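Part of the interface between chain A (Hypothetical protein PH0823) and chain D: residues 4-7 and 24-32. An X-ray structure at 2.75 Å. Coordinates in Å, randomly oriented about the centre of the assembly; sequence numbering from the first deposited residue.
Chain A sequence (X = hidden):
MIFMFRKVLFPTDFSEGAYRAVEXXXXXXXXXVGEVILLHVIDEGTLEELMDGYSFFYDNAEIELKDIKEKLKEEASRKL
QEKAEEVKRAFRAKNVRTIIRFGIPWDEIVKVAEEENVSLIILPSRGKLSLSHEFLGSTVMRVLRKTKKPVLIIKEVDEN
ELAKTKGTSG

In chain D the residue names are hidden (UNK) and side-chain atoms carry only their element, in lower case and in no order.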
# COMPACT_ATOMS: atom_id res chain seq x y z
N MET A 4 -11.61 -1.36 -6.16
CA MET A 4 -10.39 -1.61 -5.20
C MET A 4 -10.68 -1.74 -3.72
O MET A 4 -9.93 -2.40 -3.05
CB MET A 4 -9.19 -0.59 -5.15
CG MET A 4 -8.30 -0.70 -6.31
SD MET A 4 -6.60 -1.27 -6.15
CE MET A 4 -6.43 -2.06 -4.55
N PHE A 5 -11.68 -1.05 -3.20
CA PHE A 5 -12.20 -1.29 -1.86
C PHE A 5 -13.39 -2.26 -1.93
O PHE A 5 -14.20 -2.35 -1.00
CB PHE A 5 -12.47 0.06 -1.08
CG PHE A 5 -11.19 0.92 -0.95
CD1 PHE A 5 -10.37 0.84 0.19
CD2 PHE A 5 -10.72 1.71 -2.05
CE1 PHE A 5 -9.18 1.54 0.32
CE2 PHE A 5 -9.44 2.44 -1.95
CZ PHE A 5 -8.70 2.33 -0.75
N ARG A 6 -13.47 -3.02 -3.01
CA ARG A 6 -14.61 -3.90 -3.16
C ARG A 6 -14.62 -5.03 -2.14
O ARG A 6 -15.73 -5.42 -1.70
CB ARG A 6 -14.75 -4.46 -4.56
CG ARG A 6 -13.77 -5.40 -4.81
CD ARG A 6 -14.11 -6.25 -5.99
NE ARG A 6 -13.88 -5.59 -7.31
CZ ARG A 6 -13.31 -4.39 -7.64
NH1 ARG A 6 -12.74 -3.46 -6.72
NH2 ARG A 6 -13.31 -4.14 -8.99
N LYS A 7 -13.44 -5.54 -1.76
CA LYS A 7 -13.36 -6.59 -0.81
C LYS A 7 -12.01 -6.56 -0.08
O LYS A 7 -11.14 -7.38 -0.21
CB LYS A 7 -13.60 -7.91 -1.52
CG LYS A 7 -13.65 -9.13 -0.51
CD LYS A 7 -13.39 -10.43 -1.26
CE LYS A 7 -14.64 -10.96 -1.95
NZ LYS A 7 -15.06 -12.14 -1.07
N UNK D 24 -2.45 -2.08 -14.95
CA UNK D 24 -2.88 -2.98 -13.89
C UNK D 24 -3.97 -2.32 -13.01
O UNK D 24 -4.98 -2.92 -12.67
c UNK D 24 -2.21 -4.28 -11.99
c UNK D 24 -1.74 -3.30 -13.00
c UNK D 24 -0.63 -3.85 -13.80
N UNK D 25 -3.73 -1.05 -12.70
CA UNK D 25 -4.54 -0.31 -11.81
C UNK D 25 -5.85 -0.08 -12.49
O UNK D 25 -6.92 0.05 -11.86
c UNK D 25 -6.58 3.17 -9.87
c UNK D 25 -3.91 1.04 -11.50
c UNK D 25 -6.26 3.09 -8.58
c UNK D 25 -5.14 2.31 -8.21
c UNK D 25 -5.79 2.51 -10.82
c UNK D 25 -4.66 1.78 -10.48
c UNK D 25 -4.35 1.64 -9.17
N UNK D 26 -5.77 -0.02 -13.80
CA UNK D 26 -6.99 0.26 -14.49
C UNK D 26 -7.87 -0.96 -14.50
O UNK D 26 -9.13 -0.84 -14.55
o UNK D 26 -6.40 -0.65 -18.18
c UNK D 26 -6.68 0.61 -15.89
c UNK D 26 -7.32 0.22 -18.10
c UNK D 26 -7.83 0.49 -16.76
o UNK D 26 -7.80 0.90 -19.06
N UNK D 27 -7.19 -2.11 -14.44
CA UNK D 27 -7.85 -3.40 -14.42
C UNK D 27 -8.44 -3.64 -13.09
O UNK D 27 -9.53 -4.13 -13.03
c UNK D 27 -6.35 -4.55 -16.06
c UNK D 27 -7.56 -3.28 -17.79
c UNK D 27 -7.54 -4.59 -17.01
n UNK D 27 -8.77 -3.15 -18.66
c UNK D 27 -6.86 -4.50 -14.66
N UNK D 28 -7.75 -3.29 -12.02
CA UNK D 28 -8.25 -3.52 -10.66
C UNK D 28 -9.19 -2.46 -10.05
O UNK D 28 -9.99 -2.71 -9.15
n UNK D 28 -4.68 -6.44 -9.34
c UNK D 28 -5.69 -5.45 -8.96
n UNK D 28 -3.78 -8.55 -9.38
c UNK D 28 -5.99 -4.53 -10.10
c UNK D 28 -4.73 -7.72 -8.98
c UNK D 28 -7.08 -3.65 -9.68
n UNK D 28 -5.76 -8.16 -8.25
N UNK D 29 -9.00 -1.22 -10.45
CA UNK D 29 -9.78 -0.27 -9.81
C UNK D 29 -11.06 -0.10 -10.58
O UNK D 29 -11.03 0.01 -11.83
c UNK D 29 -9.08 1.02 -9.77
o UNK D 29 -10.17 2.99 -9.37
n UNK D 29 -10.10 1.49 -7.69
c UNK D 29 -9.79 1.93 -8.93
N UNK D 30 -12.19 -0.13 -9.87
CA UNK D 30 -13.43 0.40 -10.48
C UNK D 30 -13.85 1.67 -9.75
O UNK D 30 -14.74 2.38 -10.18
c UNK D 30 -14.26 -2.02 -11.51
c UNK D 30 -14.56 -0.66 -10.60
c UNK D 30 -13.11 -2.54 -14.02
n UNK D 30 -11.69 -1.92 -13.81
c UNK D 30 -14.42 -1.97 -13.15
N UNK D 31 -13.18 1.97 -8.66
CA UNK D 31 -13.50 3.12 -7.84
C UNK D 31 -12.99 4.43 -8.43
O UNK D 31 -12.02 4.44 -9.14
s UNK D 31 -13.29 2.05 -4.07
c UNK D 31 -14.99 2.46 -3.54
c UNK D 31 -13.01 2.91 -6.40
c UNK D 31 -13.69 1.71 -5.71
N UNK D 32 -13.71 5.51 -8.17
CA UNK D 32 -13.39 6.78 -8.73
C UNK D 32 -12.24 7.44 -7.91
O UNK D 32 -12.21 7.38 -6.67
c UNK D 32 -14.62 7.65 -8.73
o UNK D 32 -14.86 10.91 -7.69
o UNK D 32 -16.22 10.62 -9.52
c UNK D 32 -14.31 9.05 -9.29
c UNK D 32 -15.22 10.27 -8.77

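Position 24 of chain D has three side-chain carbons, one bonded to the other two, and its side chain is out of reach of residues 4-7 of chain A. A branch directly at CB identifies Val24(D); its O accepts a backbone hydrogen bond from N of position 28, as expected in a helix.

Position 25 carries one carbon and then a six-carbon ring without a hydroxyl: Phe25(D). Its CB points sideways, but the ring comes nearer, with CE2 4.4 Å from Met4(A) SD. That sulfur is 5.1 Å from the ring centroid and 40° off the normal, an oblique sulfur-aromatic contact.

Position 26 has three carbons in a row, the third bearing two oxygens. The carboxylate after two methylene carbons gives Glu26(D), out of reach of residues 4-7 of chain A.

At position 27, four carbons in a row end in nitrogen: Lys27(D). It too makes no contact with the chain A stretch; its NZ forms a salt bridge with Glu26(D) OE1 at 3.5 Å.

Position 28 shows three carbons, a nitrogen, and a carbon bearing two more nitrogens, a guanidinium: Arg28(D). Its end leads away and is hydrogen-bonded elsewhere in the structure, while CB lies 4.3 Å from Met4(A) SD and its backbone O lies 3.7 Å from Met4(A) N.

Position 29 has two carbons, the second carrying one oxygen and one nitrogen. This short amide is Asn29(D), the first residue to leave helical phi/psi. Its CA is 4.8 Å from Met4(A) CA, and its side chain packs against that methionine.

Position 30 again has four carbons ending in nitrogen: Lys30(D). CG approaches Arg6(A) NH2 at 3.4 Å, but the amine turns back, and NZ donates to Asn29(D) O at 2.8 Å and to Lys27(D) O at 3.2 Å.

Position 31 is unbranched: two carbons, sulfur, one carbon. The thioether defines Met31(D), whose CB points toward chain A. SD lies 3.3 Å from Phe5(A) CD2 and accepts a weak hydrogen bond from Phe5(A) N at 3.6 Å (153°).

Position 32 has three carbons, the last with two oxygens: Glu32(D), out of reach of that stretch.

The contact, burying 336 Å² in total, depends chiefly on two methionines. Met4(A), with 101 Å² covered, packs by the helix end against Phe25(D), Arg28(D) and Asn29(D). Met31(D) reciprocates from the following loop, its sulfur at the edge of the Phe5(A) ring, 81° off the normal. The single weak hydrogen bond leaves apolar and sulfur packing as the main theme, with Arg6(A) bordering it.

Chain D (24-32) VFEKRNKME
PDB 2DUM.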